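Local coordinates for protein ectoine dioxygenase (PDB 4MHU) that catalyses the iron- and 2-oxoglutarate-dependent hydroxylation of L-ectoine to 5-hydroxyectoine, a solute that protects cells against osmotic stress, at residues D154-H159 against R194-C199; M167-M172 against F247-M252; Y150-F155 against L251-N256. All coordinates share one frame; numbering follows the deposited sequence.

Contact 1: residues D154-H159 against R194-C199; sequences DFETWH and RTYLTC. With FE (Fe (III) ion), chain C.
Glu156 brings a buried carboxylate against the thiol side chain of Cys199, yet no hydrogen bond joins them: Glu156 OE2 lies 3.6 Å from Cys199 CB, and the sulfur sits alongside. The acid suits this place because its charge is met from the N-terminal part of the chain, where Arg16 forms a salt bridge with OE1 and Ser15 a hydrogen bond with OE2. The contact belongs to the jelly-roll fold of the PhyH dioxygenases, in the cupin clan. Helix 154-162, which begins at an iron ligand, here packs against the short strand 195-197; the axes of residues 154-159 and 195-197 come within 9.4 Å and are inclined at 61°.

Phe155, Glu156 and His159 form the helical face turned to the strand, and Tyr196 reaches across to all three. With CG anti to the backbone N (chi1 -178°), the tyrosine extends its ring away from the strand to the helix. Its CE1 comes to the edge of the Phe155 ring, near that ring's plane, 3.9 Å from Phe155 CD2. A long aromatic side chain suits the wide gap between the backbones. The Tyr196 hydroxyl lies beside the aliphatic part of the glutamate, OH to Glu156 CG being 3.8 Å, and also approaches His159 CD2. A bend at chi2 (-84°) then carries the Glu156 carboxylate past the tyrosine to the cysteine. His159 has both ring nitrogens engaged, ND1 with Met164 O and NE2 with Asp11, which would favour its imidazolium form.

Another face of the helix serves the active site. Trp158, important for stabilizing ectoine, has one ring face against Asp154 CB, which is 3.5 Å above the ring plane, toward the rim; Asp154 OD1 itself lies 2.6 Å from the iron.

Contact 2: residues M167-M172 against F247-M252; sequences MRALSM and FDCNLM
Phe247 and Ser171 bind each other twice through their backbones, as a hydrogen-bonded antiparallel pair: Phe247 N to Ser171 O is 2.9 Å and Ser171 N to Phe247 O is also 2.9 Å. A third bond, Cys249 N to Ala169 O at 3.0 Å, is more bent (139° at the hydrogen), as the second segment turns away here. Asp248 opens that turn, of type I, to Leu251. Its OD2 accepts from Asn250 N in an Asx turn, met from above the carboxylate plane, and also forms a salt bridge with Arg26.

With chi1 at 51°, Phe247 CG stands between its backbone N and carbonyl carbon, which swings the ring over to Ser171. Ser171 CB sits over one face, 3.9 Å from the Phe247 ring centroid, a CH-pi contact; the small serine lets the ring lie over its CB. Cys249 SG packs against Met167 CB at 3.9 Å. The extended Met167 chain goes on to lay its thioether on Asn250, SD 3.8 Å from Asn250 CB; Ser153, His193 and Thr195 hold the asparagine amide. The contact joins two neighbouring inner strands, 169-175 and 244-248, of the major sheet of the jelly-roll, near the iron site.

Contact 3: residues Y150-F155 against L251-N256; sequences YWHSDF and LMHGSN. With FE (Fe (III) ion), chain C.
Leu251 meets Ser153 through its carbonyl oxygen, with Leu251 O 4.0 Å from Ser153 CA. The same oxygen accepts from His253 ND1 at 3.0 Å, and since it lies in the plane of that imidazole it helps, with the iron, to set the ring's rotation.

Met252 follows, its side chain leaving the strand on the side opposite to that of His253. The chain bends at chi2 (62°) and chi3 (59°), which folds the thioether back along the neighbouring strand: CG approaches Trp151, SD rests on the backbone of Trp151 and His152, and CE stops 4.0 Å from Ser153 CB. A flexible, apolar methionine suits this uneven surface; Leu197 and Leu225 also pack on Met252. Cut back to an alanine, this position would probably lose the sulfur and methyl packed along the Trp151-Ser153 backbone, opening a gap and leaving the indole less supported.

His253 pairs with His152 through two backbone hydrogen bonds, His152 N to His253 O at 3.1 Å and His253 N to His152 O at 3.2 Å. Both imidazoles therefore leave the same face of the sheet and converge on the iron, with NE2 of His253 at 2.7 Å and NE2 of His152 at 2.6 Å, their planes 49° apart. Together with Asp154 they form the facial triad of two histidines and one carboxylate, with its HxD...H sequence pattern, of the 2-oxoglutarate dioxygenases. The Asp154 carboxylate meets the edge of the His253 ring near CE1, almost perpendicular to it. His152 is steadied as its partner is, by ND1 donating to a backbone carbonyl, here that of Tyr150.

Gly254 suits the close passage of the strands, since a CB would probably point at the Trp151 and Tyr150 backbone; with none, the indole lies alongside, Trp151 CE3 being 3.9 Å from Gly254 N.

Overall arrangement
The three contacts lie close together, centres 10 to 11 Å apart, within one jelly-roll domain. Contacts 1 and 3 share Asp154 and Phe155, where strand 149-153 passes into helix 154-162; contacts 2 and 3 share Leu251 and Met252, where strand 244-248 gives way to strand 252-255. Along the chain the order is 150-159, 167-172, 194-199, then 247-256, so contacts 1 and 2 interleave. Contact 2 belongs to the large sheet and contact 3 to a three-stranded one, while contact 1 packs the helix on strand 195-197, which pairs with strand 23-25. Probable hydrogen bonds from Phe155 N to Cys249 O and from Ser153 OG to Asn250 OD1 tie these layers together around the iron site.

Contact 1: residues D154-H159 against R194-C199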
loop_
_atom_site.group_PDB
_atom_site.type_symbol
_atom_site.label_atom_id
_atom_site.label_comp_id
_atom_site.label_asym_id
_atom_site.label_seq_id
_atom_site.Cartn_x
_atom_site.Cartn_y
_atom_site.Cartn_z
ATOM N N ASP A 154 -5.518 -6.282 -0.384
ATOM C CA ASP A 154 -6.031 -5.094 0.293
ATOM C C ASP A 154 -7.449 -4.788 -0.138
ATOM O O ASP A 154 -8.313 -4.626 0.696
ATOM C CB ASP A 154 -5.121 -3.887 0.086
ATOM C CG ASP A 154 -3.748 -4.067 0.737
ATOM O OD1 ASP A 154 -3.601 -5.027 1.525
ATOM O OD2 ASP A 154 -2.819 -3.257 0.471
ATOM N N PHE A 155 -7.713 -4.783 -1.425
ATOM C CA PHE A 155 -9.034 -4.349 -1.898
ATOM C C PHE A 155 -10.193 -5.170 -1.348
ATOM O O PHE A 155 -11.277 -4.642 -1.074
ATOM C CB PHE A 155 -9.111 -4.402 -3.423
ATOM C CG PHE A 155 -10.441 -3.988 -3.964
ATOM C CD1 PHE A 155 -10.858 -2.671 -3.867
ATOM C CD2 PHE A 155 -11.290 -4.909 -4.536
ATOM C CE1 PHE A 155 -12.093 -2.276 -4.349
ATOM C CE2 PHE A 155 -12.522 -4.526 -5.035
ATOM C CZ PHE A 155 -12.928 -3.207 -4.942
ATOM N N GLU A 156 -9.983 -6.471 -1.217
ATOM C CA GLU A 156 -11.044 -7.348 -0.725
ATOM C C GLU A 156 -11.508 -6.848 0.634
ATOM O O GLU A 156 -12.702 -6.820 0.896
ATOM C CB GLU A 156 -10.580 -8.818 -0.667
ATOM C CG GLU A 156 -11.692 -9.823 -0.384
ATOM C CD GLU A 156 -12.002 -9.987 1.100
ATOM O OE1 GLU A 156 -11.301 -9.377 1.928
ATOM O OE2 GLU A 156 -12.955 -10.720 1.443
ATOM N N THR A 157 -10.575 -6.428 1.479
ATOM C CA THR A 157 -10.939 -5.827 2.779
ATOM C C THR A 157 -11.491 -4.426 2.626
ATOM O O THR A 157 -12.448 -4.064 3.285
ATOM C CB THR A 157 -9.754 -5.794 3.758
ATOM O OG1 THR A 157 -9.427 -7.125 4.126
ATOM C CG2 THR A 157 -10.084 -5.053 5.024
ATOM N N TRP A 158 -10.881 -3.621 1.769
ATOM C CA TRP A 158 -11.296 -2.224 1.645
ATOM C C TRP A 158 -12.727 -2.174 1.159
ATOM O O TRP A 158 -13.522 -1.385 1.646
ATOM C CB TRP A 158 -10.331 -1.431 0.750
ATOM C CG TRP A 158 -8.954 -1.272 1.367
ATOM C CD1 TRP A 158 -8.627 -1.427 2.691
ATOM C CD2 TRP A 158 -7.739 -0.919 0.703
ATOM N NE1 TRP A 158 -7.284 -1.199 2.885
ATOM C CE2 TRP A 158 -6.715 -0.880 1.683
ATOM C CE3 TRP A 158 -7.403 -0.647 -0.627
ATOM C CZ2 TRP A 158 -5.386 -0.567 1.376
ATOM C CZ3 TRP A 158 -6.063 -0.325 -0.935
ATOM C CH2 TRP A 158 -5.083 -0.305 0.061
ATOM N N HIS A 159 -13.063 -3.071 0.250
ATOM C CA HIS A 159 -14.430 -3.193 -0.258
ATOM C C HIS A 159 -15.344 -3.632 0.854
ATOM O O HIS A 159 -16.239 -2.913 1.248
ATOM C CB HIS A 159 -14.467 -4.222 -1.385
ATOM C CG HIS A 159 -15.765 -4.289 -2.110
ATOM N ND1 HIS A 159 -16.261 -3.234 -2.851
ATOM C CD2 HIS A 159 -16.648 -5.303 -2.256
ATOM C CE1 HIS A 159 -17.416 -3.585 -3.386
ATOM N NE2 HIS A 159 -17.672 -4.836 -3.045
ATOM N N ARG A 194 -5.613 -8.969 -11.658
ATOM C CA ARG A 194 -6.734 -9.204 -12.607
ATOM C C ARG A 194 -7.713 -10.284 -12.224
ATOM O O ARG A 194 -8.607 -10.585 -13.000
ATOM C CB ARG A 194 -6.218 -9.594 -13.972
ATOM C CG ARG A 194 -5.325 -8.542 -14.565
ATOM C CD ARG A 194 -4.927 -8.881 -15.986
ATOM N NE ARG A 194 -4.439 -7.676 -16.637
ATOM C CZ ARG A 194 -5.217 -6.671 -17.023
ATOM N NH1 ARG A 194 -6.530 -6.736 -16.814
ATOM N NH2 ARG A 194 -4.685 -5.590 -17.600
ATOM N N THR A 195 -7.527 -10.905 -11.069
ATOM C CA THR A 195 -8.493 -11.893 -10.549
ATOM C C THR A 195 -8.925 -11.399 -9.216
ATOM O O THR A 195 -8.094 -11.025 -8.417
ATOM C CB THR A 195 -7.859 -13.258 -10.271
ATOM O OG1 THR A 195 -7.330 -13.773 -11.480
ATOM C CG2 THR A 195 -8.873 -14.222 -9.716
ATOM N N TYR A 196 -10.214 -11.382 -8.977
ATOM C CA TYR A 196 -10.709 -11.086 -7.637
ATOM C C TYR A 196 -10.953 -12.432 -7.010
ATOM O O TYR A 196 -11.773 -13.207 -7.506
ATOM C CB TYR A 196 -12.003 -10.293 -7.718
ATOM C CG TYR A 196 -12.585 -9.881 -6.424
ATOM C CD1 TYR A 196 -11.910 -8.999 -5.589
ATOM C CD2 TYR A 196 -13.856 -10.319 -6.041
ATOM C CE1 TYR A 196 -12.474 -8.576 -4.401
ATOM C CE2 TYR A 196 -14.428 -9.911 -4.845
ATOM C CZ TYR A 196 -13.746 -9.038 -4.028
ATOM O OH TYR A 196 -14.323 -8.605 -2.834
ATOM N N LEU A 197 -10.222 -12.712 -5.950
ATOM C CA LEU A 197 -10.373 -13.943 -5.202
ATOM C C LEU A 197 -11.285 -13.662 -4.041
ATOM O O LEU A 197 -10.943 -12.881 -3.163
ATOM C CB LEU A 197 -9.029 -14.395 -4.673
ATOM C CG LEU A 197 -8.960 -15.699 -3.891
ATOM C CD1 LEU A 197 -9.400 -16.886 -4.744
ATOM C CD2 LEU A 197 -7.552 -15.926 -3.355
ATOM N N THR A 198 -12.454 -14.284 -4.029
ATOM C CA THR A 198 -13.378 -14.111 -2.904
ATOM C C THR A 198 -12.920 -14.936 -1.704
ATOM O O THR A 198 -12.373 -16.032 -1.866
ATOM C CB THR A 198 -14.817 -14.487 -3.302
ATOM O OG1 THR A 198 -14.861 -15.849 -3.794
ATOM C CG2 THR A 198 -15.321 -13.500 -4.391
ATOM N N CYS A 199 -13.120 -14.393 -0.508
ATOM C CA CYS A 199 -12.913 -15.139 0.713
ATOM C C CYS A 199 -14.240 -15.706 1.283
ATOM O O CYS A 199 -15.322 -15.095 1.107
ATOM C CB CYS A 199 -12.252 -14.240 1.751
ATOM S SG CYS A 199 -10.629 -13.614 1.262
HETATM FE FE FE C . -1.275 -4.885 2.664
#

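Contact 2: residues M167-M172 against F247-M252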
loop_
_atom_site.group_PDB
_atom_site.type_symbol
_atom_site.label_atom_id
_atom_site.label_comp_id
_atom_site.label_asym_id
_atom_site.label_seq_id
_atom_site.Cartn_x
_atom_site.Cartn_y
_atom_site.Cartn_z
ATOM N N MET A 167 -11.950 -1.070 -7.959
ATOM C CA MET A 167 -10.514 -1.244 -7.901
ATOM C C MET A 167 -9.873 -0.018 -8.535
ATOM O O MET A 167 -9.507 -0.032 -9.711
ATOM C CB MET A 167 -10.081 -2.543 -8.584
ATOM C CG MET A 167 -10.598 -3.793 -7.873
ATOM S SD MET A 167 -10.069 -5.295 -8.707
ATOM C CE MET A 167 -10.810 -6.578 -7.728
ATOM N N ARG A 168 -9.780 1.059 -7.760
ATOM C CA ARG A 168 -9.355 2.342 -8.313
ATOM C C ARG A 168 -8.462 3.030 -7.273
ATOM O O ARG A 168 -8.570 4.231 -7.001
ATOM C CB ARG A 168 -10.604 3.134 -8.776
ATOM C CG ARG A 168 -10.473 4.624 -9.062
ATOM C CD ARG A 168 -10.234 5.003 -10.514
ATOM N NE ARG A 168 -11.430 5.598 -11.104
ATOM C CZ ARG A 168 -11.452 6.578 -12.014
ATOM N NH1 ARG A 168 -10.344 7.143 -12.487
ATOM N NH2 ARG A 168 -12.615 7.001 -12.460
ATOM N N ALA A 169 -7.537 2.246 -6.718
ATOM C CA ALA A 169 -6.596 2.757 -5.718
ATOM C C ALA A 169 -5.273 2.003 -5.774
ATOM O O ALA A 169 -5.179 0.912 -6.341
ATOM C CB ALA A 169 -7.203 2.674 -4.331
ATOM N N LEU A 170 -4.243 2.617 -5.220
ATOM C CA LEU A 170 -2.961 2.007 -5.231
ATOM C C LEU A 170 -2.123 2.308 -3.968
ATOM O O LEU A 170 -2.185 3.406 -3.441
ATOM C CB LEU A 170 -2.257 2.419 -6.520
ATOM C CG LEU A 170 -1.750 3.826 -6.693
ATOM C CD1 LEU A 170 -0.513 4.114 -5.861
ATOM C CD2 LEU A 170 -1.434 4.069 -8.157
ATOM N N SER A 171 -1.334 1.329 -3.518
ATOM C CA SER A 171 -0.483 1.496 -2.340
ATOM C C SER A 171 0.914 1.825 -2.779
ATOM O O SER A 171 1.375 1.347 -3.812
ATOM C CB SER A 171 -0.482 0.245 -1.441
ATOM O OG SER A 171 -1.792 -0.324 -1.289
ATOM N N MET A 172 1.581 2.660 -1.987
ATOM C CA MET A 172 2.961 3.082 -2.224
ATOM C C MET A 172 3.793 2.855 -0.988
ATOM O O MET A 172 3.519 3.396 0.072
ATOM C CB MET A 172 3.031 4.552 -2.537
ATOM C CG MET A 172 2.504 4.908 -3.895
ATOM S SD MET A 172 3.423 6.316 -4.527
ATOM C CE MET A 172 2.386 6.762 -5.914
ATOM N N PHE A 247 1.824 -0.625 -5.874
ATOM C CA PHE A 247 1.013 -1.733 -6.362
ATOM C C PHE A 247 -0.447 -1.447 -6.377
ATOM O O PHE A 247 -0.962 -0.724 -5.539
ATOM C CB PHE A 247 1.309 -3.049 -5.636
ATOM C CG PHE A 247 1.286 -2.978 -4.132
ATOM C CD1 PHE A 247 2.344 -2.454 -3.428
ATOM C CD2 PHE A 247 0.242 -3.535 -3.421
ATOM C CE1 PHE A 247 2.339 -2.427 -2.028
ATOM C CE2 PHE A 247 0.225 -3.515 -2.026
ATOM C CZ PHE A 247 1.273 -2.952 -1.324
ATOM N N ASP A 248 -1.111 -2.022 -7.362
ATOM C CA ASP A 248 -2.561 -2.045 -7.415
ATOM C C ASP A 248 -3.196 -2.513 -6.086
ATOM O O ASP A 248 -2.665 -3.377 -5.411
ATOM C CB ASP A 248 -3.005 -2.980 -8.529
ATOM C CG ASP A 248 -4.480 -2.959 -8.716
ATOM O OD1 ASP A 248 -5.023 -1.904 -9.066
ATOM O OD2 ASP A 248 -5.137 -3.980 -8.447
ATOM N N CYS A 249 -4.340 -1.948 -5.740
ATOM C CA CYS A 249 -5.079 -2.284 -4.502
ATOM C C CYS A 249 -5.454 -3.764 -4.356
ATOM O O CYS A 249 -5.652 -4.244 -3.234
ATOM C CB CYS A 249 -6.362 -1.440 -4.427
ATOM S SG CYS A 249 -7.414 -1.523 -5.922
ATOM N N ASN A 250 -5.562 -4.484 -5.478
ATOM C CA ASN A 250 -6.007 -5.893 -5.478
ATOM C C ASN A 250 -4.873 -6.895 -5.796
ATOM O O ASN A 250 -5.125 -8.060 -6.045
ATOM C CB ASN A 250 -7.155 -6.046 -6.469
ATOM C CG ASN A 250 -7.830 -7.394 -6.409
ATOM O OD1 ASN A 250 -8.213 -7.859 -5.352
ATOM N ND2 ASN A 250 -7.994 -8.022 -7.558
ATOM N N LEU A 251 -3.624 -6.431 -5.802
ATOM C CA LEU A 251 -2.490 -7.333 -5.951
ATOM C C LEU A 251 -2.418 -8.235 -4.711
ATOM O O LEU A 251 -2.557 -7.777 -3.575
ATOM C CB LEU A 251 -1.189 -6.540 -6.164
ATOM C CG LEU A 251 0.092 -7.263 -6.681
ATOM C CD1 LEU A 251 -0.084 -7.982 -8.004
ATOM C CD2 LEU A 251 1.281 -6.299 -6.782
ATOM N N MET A 252 -2.242 -9.529 -4.938
ATOM C CA MET A 252 -2.133 -10.481 -3.852
ATOM C C MET A 252 -0.705 -10.430 -3.388
ATOM O O MET A 252 0.208 -10.662 -4.189
ATOM C CB MET A 252 -2.461 -11.905 -4.337
ATOM C CG MET A 252 -2.470 -12.941 -3.219
ATOM S SD MET A 252 -3.746 -12.584 -1.981
ATOM C CE MET A 252 -5.215 -12.610 -2.984
#

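Contact 3: residues Y150-F155 against L251-N256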
loop_
_atom_site.group_PDB
_atom_site.type_symbol
_atom_site.label_atom_id
_atom_site.label_comp_id
_atom_site.label_asym_id
_atom_site.label_seq_id
_atom_site.Cartn_x
_atom_site.Cartn_y
_atom_site.Cartn_z
ATOM N N TYR A 150 0.511 -12.648 6.203
ATOM C CA TYR A 150 0.044 -13.683 5.282
ATOM C C TYR A 150 -0.591 -13.052 4.071
ATOM O O TYR A 150 -1.082 -11.931 4.144
ATOM C CB TYR A 150 -1.002 -14.582 5.973
ATOM C CG TYR A 150 -1.318 -15.869 5.233
ATOM C CD1 TYR A 150 -0.436 -16.925 5.241
ATOM C CD2 TYR A 150 -2.523 -16.024 4.526
ATOM C CE1 TYR A 150 -0.720 -18.102 4.587
ATOM C CE2 TYR A 150 -2.828 -17.217 3.884
ATOM C CZ TYR A 150 -1.925 -18.245 3.929
ATOM O OH TYR A 150 -2.198 -19.424 3.278
ATOM N N TRP A 151 -0.641 -13.822 2.994
ATOM C CA TRP A 151 -1.194 -13.393 1.705
ATOM C C TRP A 151 -2.595 -12.809 1.835
ATOM O O TRP A 151 -3.439 -13.412 2.483
ATOM C CB TRP A 151 -1.293 -14.575 0.747
ATOM C CG TRP A 151 -0.074 -15.247 0.506
ATOM C CD1 TRP A 151 0.347 -16.417 1.071
ATOM C CD2 TRP A 151 0.949 -14.838 -0.401
ATOM N NE1 TRP A 151 1.595 -16.756 0.576
ATOM C CE2 TRP A 151 1.983 -15.799 -0.329
ATOM C CE3 TRP A 151 1.104 -13.748 -1.249
ATOM C CZ2 TRP A 151 3.150 -15.691 -1.086
ATOM C CZ3 TRP A 151 2.262 -13.644 -2.003
ATOM C CH2 TRP A 151 3.264 -14.607 -1.925
ATOM N N HIS A 152 -2.820 -11.657 1.194
ATOM C CA HIS A 152 -4.121 -10.994 1.181
ATOM C C HIS A 152 -4.207 -9.978 0.063
ATOM O O HIS A 152 -3.192 -9.458 -0.403
ATOM C CB HIS A 152 -4.381 -10.262 2.500
ATOM C CG HIS A 152 -3.475 -9.083 2.738
ATOM N ND1 HIS A 152 -2.143 -9.215 3.091
ATOM C CD2 HIS A 152 -3.720 -7.750 2.706
ATOM C CE1 HIS A 152 -1.611 -8.011 3.261
ATOM N NE2 HIS A 152 -2.545 -7.106 3.034
ATOM N N SER A 153 -5.431 -9.685 -0.354
ATOM C CA SER A 153 -5.675 -8.548 -1.215
ATOM C C SER A 153 -6.264 -7.372 -0.467
ATOM O O SER A 153 -7.414 -7.426 -0.027
ATOM C CB SER A 153 -6.631 -8.908 -2.328
ATOM O OG SER A 153 -6.857 -7.749 -3.098
ATOM N N ASP A 154 -5.518 -6.282 -0.384
ATOM C CA ASP A 154 -6.031 -5.094 0.293
ATOM C C ASP A 154 -7.449 -4.788 -0.138
ATOM O O ASP A 154 -8.313 -4.626 0.696
ATOM C CB ASP A 154 -5.121 -3.887 0.086
ATOM C CG ASP A 154 -3.748 -4.067 0.737
ATOM O OD1 ASP A 154 -3.601 -5.027 1.525
ATOM O OD2 ASP A 154 -2.819 -3.257 0.471
ATOM N N PHE A 155 -7.713 -4.783 -1.425
ATOM C CA PHE A 155 -9.034 -4.349 -1.898
ATOM C C PHE A 155 -10.193 -5.170 -1.348
ATOM O O PHE A 155 -11.277 -4.642 -1.074
ATOM C CB PHE A 155 -9.111 -4.402 -3.423
ATOM C CG PHE A 155 -10.441 -3.988 -3.964
ATOM C CD1 PHE A 155 -10.858 -2.671 -3.867
ATOM C CD2 PHE A 155 -11.290 -4.909 -4.536
ATOM C CE1 PHE A 155 -12.093 -2.276 -4.349
ATOM C CE2 PHE A 155 -12.522 -4.526 -5.035
ATOM C CZ PHE A 155 -12.928 -3.207 -4.942
ATOM N N LEU A 251 -3.624 -6.431 -5.802
ATOM C CA LEU A 251 -2.490 -7.333 -5.951
ATOM C C LEU A 251 -2.418 -8.235 -4.711
ATOM O O LEU A 251 -2.557 -7.777 -3.575
ATOM C CB LEU A 251 -1.189 -6.540 -6.164
ATOM C CG LEU A 251 0.092 -7.263 -6.681
ATOM C CD1 LEU A 251 -0.084 -7.982 -8.004
ATOM C CD2 LEU A 251 1.281 -6.299 -6.782
ATOM N N MET A 252 -2.242 -9.529 -4.938
ATOM C CA MET A 252 -2.133 -10.481 -3.852
ATOM C C MET A 252 -0.705 -10.430 -3.388
ATOM O O MET A 252 0.208 -10.662 -4.189
ATOM C CB MET A 252 -2.461 -11.905 -4.337
ATOM C CG MET A 252 -2.470 -12.941 -3.219
ATOM S SD MET A 252 -3.746 -12.584 -1.981
ATOM C CE MET A 252 -5.215 -12.610 -2.984
ATOM N N HIS A 253 -0.508 -10.139 -2.102
ATOM C CA HIS A 253 0.827 -9.996 -1.554
ATOM C C HIS A 253 0.947 -10.330 -0.100
ATOM O O HIS A 253 -0.039 -10.499 0.615
ATOM C CB HIS A 253 1.305 -8.584 -1.758
ATOM C CG HIS A 253 0.541 -7.600 -0.968
ATOM N ND1 HIS A 253 -0.747 -7.247 -1.291
ATOM C CD2 HIS A 253 0.865 -6.898 0.135
ATOM C CE1 HIS A 253 -1.193 -6.377 -0.408
ATOM N NE2 HIS A 253 -0.236 -6.155 0.471
ATOM N N GLY A 254 2.201 -10.413 0.341
ATOM C CA GLY A 254 2.516 -10.737 1.744
ATOM C C GLY A 254 4.003 -10.887 1.979
ATOM O O GLY A 254 4.779 -10.517 1.166
ATOM N N SER A 255 4.409 -11.425 3.108
ATOM C CA SER A 255 5.817 -11.443 3.413
ATOM C C SER A 255 6.144 -12.467 4.488
ATOM O O SER A 255 5.331 -12.729 5.385
ATOM C CB SER A 255 6.308 -10.021 3.804
ATOM O OG SER A 255 6.019 -9.690 5.154
ATOM N N ASN A 256 7.331 -13.065 4.378
ATOM C CA ASN A 256 7.827 -13.948 5.423
ATOM C C ASN A 256 8.213 -13.121 6.676
ATOM O O ASN A 256 8.251 -11.876 6.667
ATOM C CB ASN A 256 9.013 -14.786 4.921
ATOM C CG ASN A 256 8.620 -15.788 3.832
ATOM O OD1 ASN A 256 9.242 -15.862 2.781
ATOM N ND2 ASN A 256 7.594 -16.558 4.083
HETATM FE FE FE C . -1.275 -4.885 2.664
#